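Long-range contacts in tRNA(Phe) 7-((3-amino-3-carboxypropyl)-4-demethylwyosine(37)-N(4))-methyltransferase 1 (Pyrococcus horikoshii, PDB 2IT2), which probably methylates, with S-adenosyl-L-methionine as donor, N-4 of a 4-demethylwyosine derivative at position 37 of tRNA(Phe) on the way to wyosine derivatives: residues Gly56-Glu62 and Lys73-His79; Val103-Leu108 and Phe184-Leu188; Thr150-Asp154 and Ile176-Gln180; Met153-Leu157 and Tyr169-Ile173. Residue numbers count along the deposited sequence, not the author numbering.

Contact 1 of 4, residues Gly56-Glu62 and Lys73-His79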
loop_
_atom_site.group_PDB
_atom_site.type_symbol
_atom_site.label_atom_id
_atom_site.label_comp_id
_atom_site.label_asym_id
_atom_site.label_seq_id
_atom_site.Cartn_x
_atom_site.Cartn_y
_atom_site.Cartn_z
ATOM N N GLY B 56 -0.785 -9.263 10.464
ATOM C CA GLY B 56 -1.161 -7.933 10.921
ATOM C C GLY B 56 -0.371 -7.535 12.148
ATOM O O GLY B 56 -0.001 -8.386 12.945
ATOM N N ARG B 57 -0.110 -6.245 12.326
ATOM C CA ARG B 57 0.660 -5.856 13.494
ATOM C C ARG B 57 0.401 -4.465 14.039
ATOM O O ARG B 57 0.093 -3.534 13.296
ATOM C CB ARG B 57 2.152 -5.983 13.189
ATOM C CG ARG B 57 2.686 -4.933 12.235
ATOM C CD ARG B 57 4.215 -4.942 12.222
ATOM N NE ARG B 57 4.791 -3.825 11.475
ATOM C CZ ARG B 57 4.646 -3.639 10.167
ATOM N NH1 ARG B 57 3.938 -4.495 9.441
ATOM N NH2 ARG B 57 5.213 -2.591 9.582
ATOM N N ILE B 58 0.517 -4.350 15.357
ATOM C CA ILE B 58 0.387 -3.071 16.046
ATOM C C ILE B 58 1.783 -2.887 16.605
ATOM O O ILE B 58 2.385 -3.831 17.124
ATOM C CB ILE B 58 -0.647 -3.112 17.201
ATOM C CG1 ILE B 58 -2.047 -3.357 16.627
ATOM C CG2 ILE B 58 -0.608 -1.788 17.991
ATOM C CD1 ILE B 58 -3.099 -3.668 17.662
ATOM N N SER B 59 2.319 -1.685 16.483
ATOM C CA SER B 59 3.662 -1.464 16.961
ATOM C C SER B 59 3.870 -0.096 17.570
ATOM O O SER B 59 3.178 0.856 17.237
ATOM C CB SER B 59 4.644 -1.620 15.799
ATOM O OG SER B 59 4.371 -2.770 15.012
ATOM N N VAL B 60 4.817 -0.025 18.492
ATOM C CA VAL B 60 5.219 1.238 19.076
ATOM C C VAL B 60 6.695 1.198 18.737
ATOM O O VAL B 60 7.434 0.350 19.243
ATOM C CB VAL B 60 5.046 1.291 20.593
ATOM C CG1 VAL B 60 5.772 2.512 21.127
ATOM C CG2 VAL B 60 3.568 1.375 20.945
HETATM N N MSE B 61 7.122 2.087 17.854
HETATM C CA MSE B 61 8.510 2.088 17.435
HETATM C C MSE B 61 9.074 3.477 17.221
HETATM O O MSE B 61 8.336 4.434 16.987
HETATM C CB MSE B 61 8.657 1.246 16.160
HETATM C CG MSE B 61 7.754 1.656 15.010
HETATM SE SE MSE B 61 8.467 3.109 13.967
HETATM C CE MSE B 61 9.298 2.139 12.527
ATOM N N GLU B 62 10.391 3.589 17.342
ATOM C CA GLU B 62 11.049 4.867 17.138
ATOM C C GLU B 62 11.959 4.820 15.922
ATOM O O GLU B 62 12.663 3.839 15.689
ATOM C CB GLU B 62 11.852 5.290 18.375
ATOM C CG GLU B 62 12.814 4.262 18.926
ATOM C CD GLU B 62 13.607 4.793 20.117
ATOM O OE1 GLU B 62 12.998 5.389 21.037
ATOM O OE2 GLU B 62 14.842 4.610 20.137
ATOM N N LYS B 73 13.476 1.103 15.509
ATOM C CA LYS B 73 13.619 0.242 16.673
ATOM C C LYS B 73 12.255 0.002 17.305
ATOM O O LYS B 73 11.598 0.943 17.758
ATOM C CB LYS B 73 14.549 0.889 17.701
ATOM C CG LYS B 73 14.704 0.082 18.982
ATOM C CD LYS B 73 15.516 0.837 20.017
ATOM C CE LYS B 73 15.571 0.078 21.335
ATOM N NZ LYS B 73 16.286 -1.225 21.225
ATOM N N TRP B 74 11.829 -1.257 17.333
ATOM C CA TRP B 74 10.543 -1.594 17.928
ATOM C C TRP B 74 10.625 -1.686 19.456
ATOM O O TRP B 74 11.363 -2.480 20.027
ATOM C CB TRP B 74 10.102 -2.941 17.349
ATOM C CG TRP B 74 9.467 -2.751 16.023
ATOM C CD1 TRP B 74 8.082 -2.671 15.760
ATOM C CD2 TRP B 74 10.136 -2.676 14.735
ATOM N NE1 TRP B 74 7.810 -2.550 14.435
ATOM C CE2 TRP B 74 9.125 -2.558 13.748
ATOM C CE3 TRP B 74 11.472 -2.707 14.338
ATOM C CZ2 TRP B 74 9.469 -2.465 12.408
ATOM C CZ3 TRP B 74 11.817 -2.611 12.997
ATOM C CH2 TRP B 74 10.807 -2.494 12.027
ATOM N N LEU B 75 9.862 -0.798 20.121
ATOM C CA LEU B 75 9.771 -0.871 21.575
ATOM C C LEU B 75 8.685 -1.860 21.997
ATOM O O LEU B 75 8.709 -2.458 23.064
ATOM C CB LEU B 75 9.429 0.522 22.098
ATOM C CG LEU B 75 10.418 1.576 21.602
ATOM C CD1 LEU B 75 10.104 2.975 22.138
ATOM C CD2 LEU B 75 11.856 1.267 22.015
ATOM N N GLY B 76 7.679 -1.979 21.114
ATOM C CA GLY B 76 6.615 -2.941 21.339
ATOM C C GLY B 76 6.056 -3.435 20.007
ATOM O O GLY B 76 5.902 -2.681 19.054
ATOM N N LYS B 77 5.789 -4.731 19.878
ATOM C CA LYS B 77 5.305 -5.291 18.615
ATOM C C LYS B 77 4.319 -6.411 18.925
ATOM O O LYS B 77 4.662 -7.386 19.592
ATOM C CB LYS B 77 6.491 -5.814 17.785
ATOM C CG LYS B 77 6.140 -6.311 16.378
ATOM C CD LYS B 77 7.395 -6.511 15.518
ATOM C CE LYS B 77 8.360 -7.525 16.116
ATOM N NZ LYS B 77 9.605 -7.653 15.300
ATOM N N TRP B 78 3.091 -6.271 18.443
ATOM C CA TRP B 78 2.051 -7.256 18.688
ATOM C C TRP B 78 1.305 -7.607 17.402
ATOM O O TRP B 78 1.021 -6.766 16.561
ATOM C CB TRP B 78 1.064 -6.664 19.694
ATOM C CG TRP B 78 1.786 -6.114 20.861
ATOM C CD1 TRP B 78 2.207 -6.825 22.004
ATOM C CD2 TRP B 78 2.104 -4.722 21.096
ATOM N NE1 TRP B 78 2.761 -6.016 22.944
ATOM C CE2 TRP B 78 2.697 -4.644 22.381
ATOM C CE3 TRP B 78 1.932 -3.561 20.350
ATOM C CZ2 TRP B 78 3.105 -3.420 22.880
ATOM C CZ3 TRP B 78 2.341 -2.335 20.850
ATOM C CH2 TRP B 78 2.926 -2.267 22.127
ATOM N N HIS B 79 1.031 -8.914 17.242
ATOM C CA HIS B 79 0.100 -9.232 16.173
ATOM C C HIS B 79 -1.236 -9.712 16.734
ATOM O O HIS B 79 -1.949 -10.499 16.126
ATOM C CB HIS B 79 0.724 -10.328 15.307
ATOM C CG HIS B 79 0.821 -11.603 16.101
ATOM N ND1 HIS B 79 -0.253 -12.368 16.418
ATOM C CD2 HIS B 79 1.968 -12.212 16.624
ATOM C CE1 HIS B 79 0.237 -13.413 17.112
ATOM N NE2 HIS B 79 1.563 -13.346 17.252
#
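Strands 57-62 and 76-78 run antiparallel, their axes 4.7 Å apart at an angle of 172°, as the two arms of a beta hairpin whose connecting loop lies between Glu62 and Lys73. Ile58 and Trp78 form a hydrogen-bonded pair (Ile58 N to Trp78 O 2.7 Å, Trp78 N to Ile58 O 2.9 Å), and Glu62 and Lys73 form another (Glu62 N to Lys73 O and Lys73 N to Glu62 O, both 2.9 Å). Between them lies a classic beta bulge: Val60 O accepts from both Leu75 N (2.8 Å) and Gly76 N (3.0 Å), while Val60 N donates to Gly76 O (2.9 Å). The extra residue shifts the register by one and turns the chain a corner at Leu75. Gly76 suits its place because a CB there would clash with Trp78 CH2. Trp78, the residue most covered, extends its indole along the hairpin, bringing CE3 to 3.9 Å from Ile58 CG2 and CH2 to 3.9 Å from Val60 CG2. Helix 84-91 also packs on Val60 and Trp78, whereas strand 98-112 pairs with the other edge of 57-62. On the opposite face are Ser59, Met61 (a selenomethionine) and Trp74. Here Met61 makes a CH-pi contact, its CB 4.1 Å from the centroid of the five-membered ring of Trp74 and 14° off the ring normal.

Contact 2 of 4, residues Val103-Leu108 and Phe184-Leu188; sequences VRSPIL and FKEKL
Phe184, Pro106 and Leu188 carry most of this buried contact, in which one face of helix 167-194 covers an interruption in strand 98-112. The chain is extended at Val103-Arg104, continues through Ser105 and Pro106 with phi near -70° and psi 156°, and is extended again at Ile107-Leu108. Residues 184-188 are regular helix, with Leu188 N hydrogen-bonded to Phe184 O at 3.0 Å. The closest CA atoms are those of Ser105 and Phe184, 6.7 Å apart. Phe184, chi1 m and chi2 -34°, turns one ring face to Ser105 and Pro106: Ser105 CA and Pro106 CD lie 3.9 and 3.8 Å from the ring centroid, both CH-pi contacts about 24° off the normal. Val103 CG1 meets the ring edge, 3.8 Å from Phe184 CE2. One turn later Leu188 (chi1 m, chi2 t) sets CD1 3.9 Å from Pro106 CG and CD2 4.3 Å from Leu108 CD1. No hydrogen bond crosses between the segments. Ser105 OG (chi1 t) instead donates a hydrogen bond to Pro106 O at 2.8 Å, and Arg104, pointing away from the helix, makes a salt bridge with Asp154. This is helix-on-sheet packing, helix 167-194 lying against the antiparallel sheet where strand 98-112 is broken at Ser105-Pro106.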
loop_
_atom_site.group_PDB
_atom_site.type_symbol
_atom_site.label_atom_id
_atom_site.label_comp_id
_atom_site.label_asym_id
_atom_site.label_seq_id
_atom_site.Cartn_x
_atom_site.Cartn_y
_atom_site.Cartn_z
ATOM N N VAL B 103 -0.226 0.754 12.894
ATOM C CA VAL B 103 -1.088 -0.398 12.659
ATOM C C VAL B 103 -0.879 -0.749 11.185
ATOM O O VAL B 103 -1.002 0.119 10.314
ATOM C CB VAL B 103 -2.577 -0.103 12.901
ATOM C CG1 VAL B 103 -3.404 -1.327 12.532
ATOM C CG2 VAL B 103 -2.805 0.225 14.352
ATOM N N ARG B 104 -0.545 -2.010 10.913
ATOM C CA ARG B 104 -0.310 -2.475 9.544
ATOM C C ARG B 104 -1.093 -3.739 9.222
ATOM O O ARG B 104 -1.235 -4.631 10.058
ATOM C CB ARG B 104 1.181 -2.738 9.313
ATOM C CG ARG B 104 2.031 -1.486 9.372
ATOM C CD ARG B 104 1.735 -0.571 8.194
ATOM N NE ARG B 104 2.605 0.603 8.173
ATOM C CZ ARG B 104 2.360 1.730 8.834
ATOM N NH1 ARG B 104 1.266 1.838 9.570
ATOM N NH2 ARG B 104 3.217 2.745 8.763
ATOM N N SER B 105 -1.572 -3.802 7.984
ATOM C CA SER B 105 -2.360 -4.932 7.487
ATOM C C SER B 105 -1.557 -6.209 7.316
ATOM O O SER B 105 -0.333 -6.167 7.175
ATOM C CB SER B 105 -2.974 -4.565 6.128
ATOM O OG SER B 105 -3.325 -5.734 5.392
ATOM N N PRO B 106 -2.239 -7.367 7.356
ATOM C CA PRO B 106 -1.513 -8.622 7.168
ATOM C C PRO B 106 -1.042 -8.572 5.706
ATOM O O PRO B 106 -1.635 -7.864 4.875
ATOM C CB PRO B 106 -2.595 -9.697 7.366
ATOM C CG PRO B 106 -3.588 -9.055 8.254
ATOM C CD PRO B 106 -3.634 -7.616 7.762
ATOM N N ILE B 107 0.023 -9.308 5.407
ATOM C CA ILE B 107 0.547 -9.384 4.050
ATOM C C ILE B 107 0.848 -10.845 3.741
ATOM O O ILE B 107 1.592 -11.505 4.467
ATOM C CB ILE B 107 1.858 -8.590 3.879
ATOM C CG1 ILE B 107 1.635 -7.111 4.196
ATOM C CG2 ILE B 107 2.376 -8.774 2.451
ATOM C CD1 ILE B 107 2.882 -6.265 4.072
ATOM N N LEU B 108 0.257 -11.357 2.667
ATOM C CA LEU B 108 0.498 -12.740 2.277
ATOM C C LEU B 108 1.132 -12.725 0.884
ATOM O O LEU B 108 0.725 -11.945 0.008
ATOM C CB LEU B 108 -0.822 -13.537 2.248
ATOM C CG LEU B 108 -1.805 -13.431 3.429
ATOM C CD1 LEU B 108 -3.085 -14.184 3.099
ATOM C CD2 LEU B 108 -1.172 -13.980 4.709
ATOM N N PHE B 184 -8.857 -7.223 10.468
ATOM C CA PHE B 184 -7.851 -8.013 9.763
ATOM C C PHE B 184 -8.077 -9.497 10.027
ATOM O O PHE B 184 -8.052 -10.318 9.106
ATOM C CB PHE B 184 -6.440 -7.657 10.240
ATOM C CG PHE B 184 -6.017 -6.249 9.930
ATOM C CD1 PHE B 184 -6.431 -5.613 8.767
ATOM C CD2 PHE B 184 -5.154 -5.572 10.791
ATOM C CE1 PHE B 184 -5.983 -4.324 8.456
ATOM C CE2 PHE B 184 -4.704 -4.287 10.486
ATOM C CZ PHE B 184 -5.121 -3.666 9.324
ATOM N N LYS B 185 -8.298 -9.843 11.293
ATOM C CA LYS B 185 -8.502 -11.240 11.666
ATOM C C LYS B 185 -9.756 -11.826 11.034
ATOM O O LYS B 185 -9.778 -12.998 10.658
ATOM C CB LYS B 185 -8.593 -11.388 13.185
ATOM C CG LYS B 185 -7.405 -10.834 13.951
ATOM C CD LYS B 185 -6.089 -11.400 13.455
ATOM C CE LYS B 185 -4.937 -10.939 14.324
ATOM N NZ LYS B 185 -3.631 -11.491 13.869
ATOM N N GLU B 186 -10.795 -11.004 10.933
ATOM C CA GLU B 186 -12.057 -11.430 10.333
ATOM C C GLU B 186 -11.862 -11.705 8.851
ATOM O O GLU B 186 -12.363 -12.701 8.333
ATOM C CB GLU B 186 -13.120 -10.346 10.485
ATOM C CG GLU B 186 -13.560 -10.072 11.897
ATOM C CD GLU B 186 -14.176 -8.696 12.021
ATOM O OE1 GLU B 186 -14.933 -8.302 11.109
ATOM O OE2 GLU B 186 -13.914 -8.006 13.028
ATOM N N LYS B 187 -11.147 -10.811 8.172
ATOM C CA LYS B 187 -10.881 -10.959 6.745
ATOM C C LYS B 187 -10.016 -12.184 6.447
ATOM O O LYS B 187 -10.204 -12.853 5.429
ATOM C CB LYS B 187 -10.212 -9.690 6.201
ATOM C CG LYS B 187 -11.145 -8.490 6.184
ATOM C CD LYS B 187 -10.475 -7.260 5.609
ATOM C CE LYS B 187 -11.481 -6.123 5.507
ATOM N NZ LYS B 187 -10.844 -4.913 4.939
ATOM N N LEU B 188 -9.063 -12.489 7.321
ATOM C CA LEU B 188 -8.223 -13.656 7.088
ATOM C C LEU B 188 -9.053 -14.932 7.194
ATOM O O LEU B 188 -8.884 -15.858 6.400
ATOM C CB LEU B 188 -7.053 -13.687 8.082
ATOM C CG LEU B 188 -5.960 -12.626 7.866
ATOM C CD1 LEU B 188 -5.091 -12.511 9.115
ATOM C CD2 LEU B 188 -5.121 -12.989 6.644
#

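Contact 3 of 4, residues Thr150-Asp154 and Ile176-Gln180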
loop_
_atom_site.group_PDB
_atom_site.type_symbol
_atom_site.label_atom_id
_atom_site.label_comp_id
_atom_site.label_asym_id
_atom_site.label_seq_id
_atom_site.Cartn_x
_atom_site.Cartn_y
_atom_site.Cartn_z
ATOM N N THR B 150 -6.408 -2.383 3.129
ATOM C CA THR B 150 -6.185 -0.936 3.137
ATOM C C THR B 150 -6.073 -0.266 4.501
ATOM O O THR B 150 -5.514 0.828 4.603
ATOM C CB THR B 150 -7.303 -0.209 2.386
ATOM O OG1 THR B 150 -8.532 -0.356 3.112
ATOM C CG2 THR B 150 -7.455 -0.782 0.986
ATOM N N GLU B 151 -6.616 -0.899 5.536
ATOM C CA GLU B 151 -6.591 -0.333 6.886
ATOM C C GLU B 151 -5.195 -0.139 7.454
ATOM O O GLU B 151 -4.325 -0.996 7.307
ATOM C CB GLU B 151 -7.400 -1.213 7.845
ATOM C CG GLU B 151 -8.906 -1.137 7.641
ATOM C CD GLU B 151 -9.308 -1.271 6.183
ATOM O OE1 GLU B 151 -8.977 -2.305 5.565
ATOM O OE2 GLU B 151 -9.951 -0.339 5.652
ATOM N N ARG B 152 -4.988 1.000 8.106
ATOM C CA ARG B 152 -3.705 1.295 8.729
ATOM C C ARG B 152 -3.817 2.564 9.559
ATOM O O ARG B 152 -4.795 3.307 9.452
ATOM C CB ARG B 152 -2.617 1.481 7.675
ATOM C CG ARG B 152 -2.823 2.694 6.788
ATOM C CD ARG B 152 -1.700 2.832 5.761
ATOM N NE ARG B 152 -0.429 3.199 6.380
ATOM C CZ ARG B 152 0.746 3.170 5.754
ATOM N NH1 ARG B 152 0.814 2.788 4.487
ATOM N NH2 ARG B 152 1.852 3.535 6.390
HETATM N N MSE B 153 -2.811 2.792 10.396
HETATM C CA MSE B 153 -2.766 3.979 11.238
HETATM C C MSE B 153 -1.310 4.328 11.499
HETATM O O MSE B 153 -0.441 3.449 11.582
HETATM C CB MSE B 153 -3.501 3.753 12.567
HETATM C CG MSE B 153 -3.542 5.000 13.468
HETATM SE SE MSE B 153 -5.019 5.018 14.745
HETATM C CE MSE B 153 -5.092 3.138 15.043
ATOM N N ASP B 154 -1.069 5.629 11.609
ATOM C CA ASP B 154 0.248 6.190 11.850
ATOM C C ASP B 154 0.022 7.389 12.750
ATOM O O ASP B 154 -0.395 8.449 12.270
ATOM C CB ASP B 154 0.867 6.694 10.543
ATOM C CG ASP B 154 0.847 5.657 9.441
ATOM O OD1 ASP B 154 1.664 4.721 9.494
ATOM O OD2 ASP B 154 0.015 5.776 8.512
ATOM N N ILE B 176 -9.273 2.233 18.339
ATOM C CA ILE B 176 -9.327 2.137 16.883
ATOM C C ILE B 176 -8.360 1.065 16.399
ATOM O O ILE B 176 -8.688 0.274 15.517
ATOM C CB ILE B 176 -8.977 3.499 16.234
ATOM C CG1 ILE B 176 -10.034 4.534 16.634
ATOM C CG2 ILE B 176 -8.891 3.366 14.709
ATOM C CD1 ILE B 176 -11.414 4.263 16.061
ATOM N N ALA B 177 -7.165 1.031 16.980
ATOM C CA ALA B 177 -6.170 0.045 16.579
ATOM C C ALA B 177 -6.708 -1.358 16.751
ATOM O O ALA B 177 -6.523 -2.203 15.878
ATOM C CB ALA B 177 -4.904 0.206 17.396
ATOM N N ASN B 178 -7.363 -1.609 17.881
ATOM C CA ASN B 178 -7.923 -2.928 18.147
ATOM C C ASN B 178 -9.083 -3.230 17.203
ATOM O O ASN B 178 -9.305 -4.389 16.872
ATOM C CB ASN B 178 -8.375 -3.058 19.612
ATOM C CG ASN B 178 -7.197 -3.209 20.574
ATOM O OD1 ASN B 178 -6.117 -3.664 20.191
ATOM N ND2 ASN B 178 -7.411 -2.843 21.834
ATOM N N ASP B 179 -9.818 -2.203 16.777
ATOM C CA ASP B 179 -10.919 -2.401 15.833
ATOM C C ASP B 179 -10.341 -2.826 14.495
ATOM O O ASP B 179 -10.870 -3.717 13.841
ATOM C CB ASP B 179 -11.715 -1.114 15.632
ATOM C CG ASP B 179 -12.518 -0.741 16.843
ATOM O OD1 ASP B 179 -12.846 -1.648 17.636
ATOM O OD2 ASP B 179 -12.830 0.455 16.995
ATOM N N GLN B 180 -9.249 -2.188 14.089
ATOM C CA GLN B 180 -8.616 -2.524 12.823
ATOM C C GLN B 180 -8.060 -3.946 12.882
ATOM O O GLN B 180 -8.238 -4.727 11.948
ATOM C CB GLN B 180 -7.513 -1.508 12.492
ATOM C CG GLN B 180 -8.038 -0.099 12.220
ATOM C CD GLN B 180 -6.931 0.910 11.966
ATOM O OE1 GLN B 180 -5.926 0.930 12.679
ATOM N NE2 GLN B 180 -7.114 1.762 10.964
#
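Helix 176-180 lies alongside the chain that leads into strand 153-159, and the side chain of Met153, a selenomethionine, spans the gap between them. Ile176, at the start of the helical segment, offers CG2 to Met153 CE at 3.8 Å; it also packs on Gln98 of the second subunit. Ala177 follows with its N 3.5 Å and its CB 3.8 Å from Met153 CE, so the small residue lets the methyl come close to the helix backbone. Gln180 completes the turn, its N hydrogen-bonded to Ile176 O at 2.9 Å, and reaches back with chi1 m and chi2 t: NE2 donates to Arg152 O at 3.2 Å, the one hydrogen bond between the segments, and lies 4.3 Å from Glu151 CB. Gln180 OE1, 3.3 Å from Met153 CE, has no polar partner in the model. On the side away from the helix, Arg152 makes a long, weak salt bridge to Asp154 (NH2 to OD1 3.3 Å), and Asp154 also pairs with Arg104 and hydrogen-bonds Asp154 of the second subunit. Thus an apolar methyl contact and a glutamine-to-backbone hydrogen bond join a helix to the chain around Met153, in a helix-on-sheet layer that adjoins the subunit interface.

Contact 4 of 4, residues Met153-Leu157 and Tyr169-Ile173; sequences MDVLL and YLNKI
Strand 153-157 is covered by helix 169-173, the axes 11.3 Å apart and running nearly antiparallel, with a signed crossing angle of -163°. Residues 153-156 are extended, Leu157 departs from this (phi/psi -103/-22°), and 169-173 is regular helix, Ile173 N hydrogen-bonded to Tyr169 O (3.0 Å). The nearest CA pairs are Val155 with Ile173 (8.1 Å) and Leu157 with Leu170 (8.7 Å). Ile173 is the main bump: with chi1 m and chi2 t, it drives into a hollow lined by Met153, Val155 and Leu157. Its CD1 lies 3.5 Å from Val155 CG1 and 4.4 Å from Leu157 CD2, while its CG2 is 4.3 Å from Met153 SE (selenomethionine). In return Val155, chi1 t, fits between Ile173 and Tyr169, setting CG1 3.5 Å from Tyr169 OH. Leu157 (chi1 m, chi2 t) brings CD2 to 4.4 Å from CD1 of Leu170 (chi1 t, chi2 p). With no hydrogen bond between the segments, this helix-on-strand contact rests on apolar side-chain fit, and the Tyr169 hydroxyl is satisfied by Leu156 O of the second subunit.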
loop_
_atom_site.group_PDB
_atom_site.type_symbol
_atom_site.label_atom_id
_atom_site.label_comp_id
_atom_site.label_asym_id
_atom_site.label_seq_id
_atom_site.Cartn_x
_atom_site.Cartn_y
_atom_site.Cartn_z
HETATM N N MSE B 153 -2.811 2.792 10.396
HETATM C CA MSE B 153 -2.766 3.979 11.238
HETATM C C MSE B 153 -1.310 4.328 11.499
HETATM O O MSE B 153 -0.441 3.449 11.582
HETATM C CB MSE B 153 -3.501 3.753 12.567
HETATM C CG MSE B 153 -3.542 5.000 13.468
HETATM SE SE MSE B 153 -5.019 5.018 14.745
HETATM C CE MSE B 153 -5.092 3.138 15.043
ATOM N N ASP B 154 -1.069 5.629 11.609
ATOM C CA ASP B 154 0.248 6.190 11.850
ATOM C C ASP B 154 0.022 7.389 12.750
ATOM O O ASP B 154 -0.395 8.449 12.270
ATOM C CB ASP B 154 0.867 6.694 10.543
ATOM C CG ASP B 154 0.847 5.657 9.441
ATOM O OD1 ASP B 154 1.664 4.721 9.494
ATOM O OD2 ASP B 154 0.015 5.776 8.512
ATOM N N VAL B 155 0.265 7.223 14.046
ATOM C CA VAL B 155 0.101 8.310 15.005
ATOM C C VAL B 155 1.415 8.628 15.717
ATOM O O VAL B 155 2.075 7.749 16.279
ATOM C CB VAL B 155 -0.963 7.968 16.065
ATOM C CG1 VAL B 155 -1.012 9.066 17.112
ATOM C CG2 VAL B 155 -2.327 7.795 15.400
ATOM N N LEU B 156 1.791 9.899 15.681
ATOM C CA LEU B 156 3.011 10.365 16.326
ATOM C C LEU B 156 2.757 10.452 17.831
ATOM O O LEU B 156 1.820 11.118 18.262
ATOM C CB LEU B 156 3.380 11.739 15.782
ATOM C CG LEU B 156 4.648 12.396 16.325
ATOM C CD1 LEU B 156 5.898 11.623 15.931
ATOM C CD2 LEU B 156 4.694 13.806 15.770
ATOM N N LEU B 157 3.586 9.784 18.626
ATOM C CA LEU B 157 3.409 9.781 20.082
ATOM C C LEU B 157 4.385 10.697 20.813
ATOM O O LEU B 157 4.122 11.126 21.937
ATOM C CB LEU B 157 3.567 8.354 20.632
ATOM C CG LEU B 157 2.603 7.276 20.122
ATOM C CD1 LEU B 157 2.951 5.924 20.750
ATOM C CD2 LEU B 157 1.162 7.684 20.452
ATOM N N TYR B 169 -6.270 10.348 24.805
ATOM C CA TYR B 169 -5.969 10.197 23.383
ATOM C C TYR B 169 -5.393 8.808 23.162
ATOM O O TYR B 169 -5.786 8.131 22.216
ATOM C CB TYR B 169 -4.997 11.295 22.914
ATOM C CG TYR B 169 -4.643 11.305 21.420
ATOM C CD1 TYR B 169 -5.557 10.912 20.438
ATOM C CD2 TYR B 169 -3.392 11.748 20.995
ATOM C CE1 TYR B 169 -5.223 10.966 19.058
ATOM C CE2 TYR B 169 -3.050 11.804 19.634
ATOM C CZ TYR B 169 -3.967 11.410 18.670
ATOM O OH TYR B 169 -3.597 11.453 17.332
ATOM N N LEU B 170 -4.495 8.357 24.034
ATOM C CA LEU B 170 -3.919 7.025 23.867
ATOM C C LEU B 170 -5.019 5.957 23.926
ATOM O O LEU B 170 -4.976 4.977 23.178
ATOM C CB LEU B 170 -2.844 6.752 24.927
ATOM C CG LEU B 170 -2.051 5.454 24.698
ATOM C CD1 LEU B 170 -1.318 5.531 23.363
ATOM C CD2 LEU B 170 -1.061 5.244 25.821
ATOM N N ASN B 171 -6.017 6.152 24.787
ATOM C CA ASN B 171 -7.122 5.198 24.884
ATOM C C ASN B 171 -7.929 5.132 23.583
ATOM O O ASN B 171 -8.335 4.048 23.156
ATOM C CB ASN B 171 -8.057 5.565 26.029
ATOM C CG ASN B 171 -9.228 4.623 26.130
ATOM O OD1 ASN B 171 -10.383 5.045 26.059
ATOM N ND2 ASN B 171 -8.943 3.340 26.304
ATOM N N LYS B 172 -8.165 6.283 22.961
ATOM C CA LYS B 172 -8.899 6.326 21.695
ATOM C C LYS B 172 -8.078 5.663 20.582
ATOM O O LYS B 172 -8.631 4.941 19.756
ATOM C CB LYS B 172 -9.228 7.774 21.303
ATOM C CG LYS B 172 -10.118 8.520 22.285
ATOM C CD LYS B 172 -11.481 7.866 22.405
ATOM C CE LYS B 172 -12.373 8.631 23.360
ATOM N NZ LYS B 172 -13.682 7.946 23.524
ATOM N N ILE B 173 -6.766 5.893 20.554
ATOM C CA ILE B 173 -5.904 5.294 19.535
ATOM C C ILE B 173 -5.896 3.769 19.668
ATOM O O ILE B 173 -5.975 3.047 18.662
ATOM C CB ILE B 173 -4.455 5.824 19.665
ATOM C CG1 ILE B 173 -4.428 7.313 19.323
ATOM C CG2 ILE B 173 -3.500 5.016 18.787
ATOM C CD1 ILE B 173 -3.127 8.006 19.704
#

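Helix 167-194 carries contacts 4, 3 and 2 in order along its length, with centres 10 Å apart between contacts 4 and 3 and again between 3 and 2, and 19 Å between 4 and 2. Contacts 3 and 4 share Met153 and Asp154, lie nested within the loop closed by contact 2, and both touch the second subunit. Contacts 2 and 3 are tied by the salt bridge from Arg104 NH2 to Asp154 OD1 (2.6 Å). Contact 1 belongs to the same sheet: Arg57 O lies 2.9 Å from Arg104 N, a probable hydrogen bond to contact 2, and Ile58 CD1 packs 3.9 Å from Asn178 OD1 in contact 3.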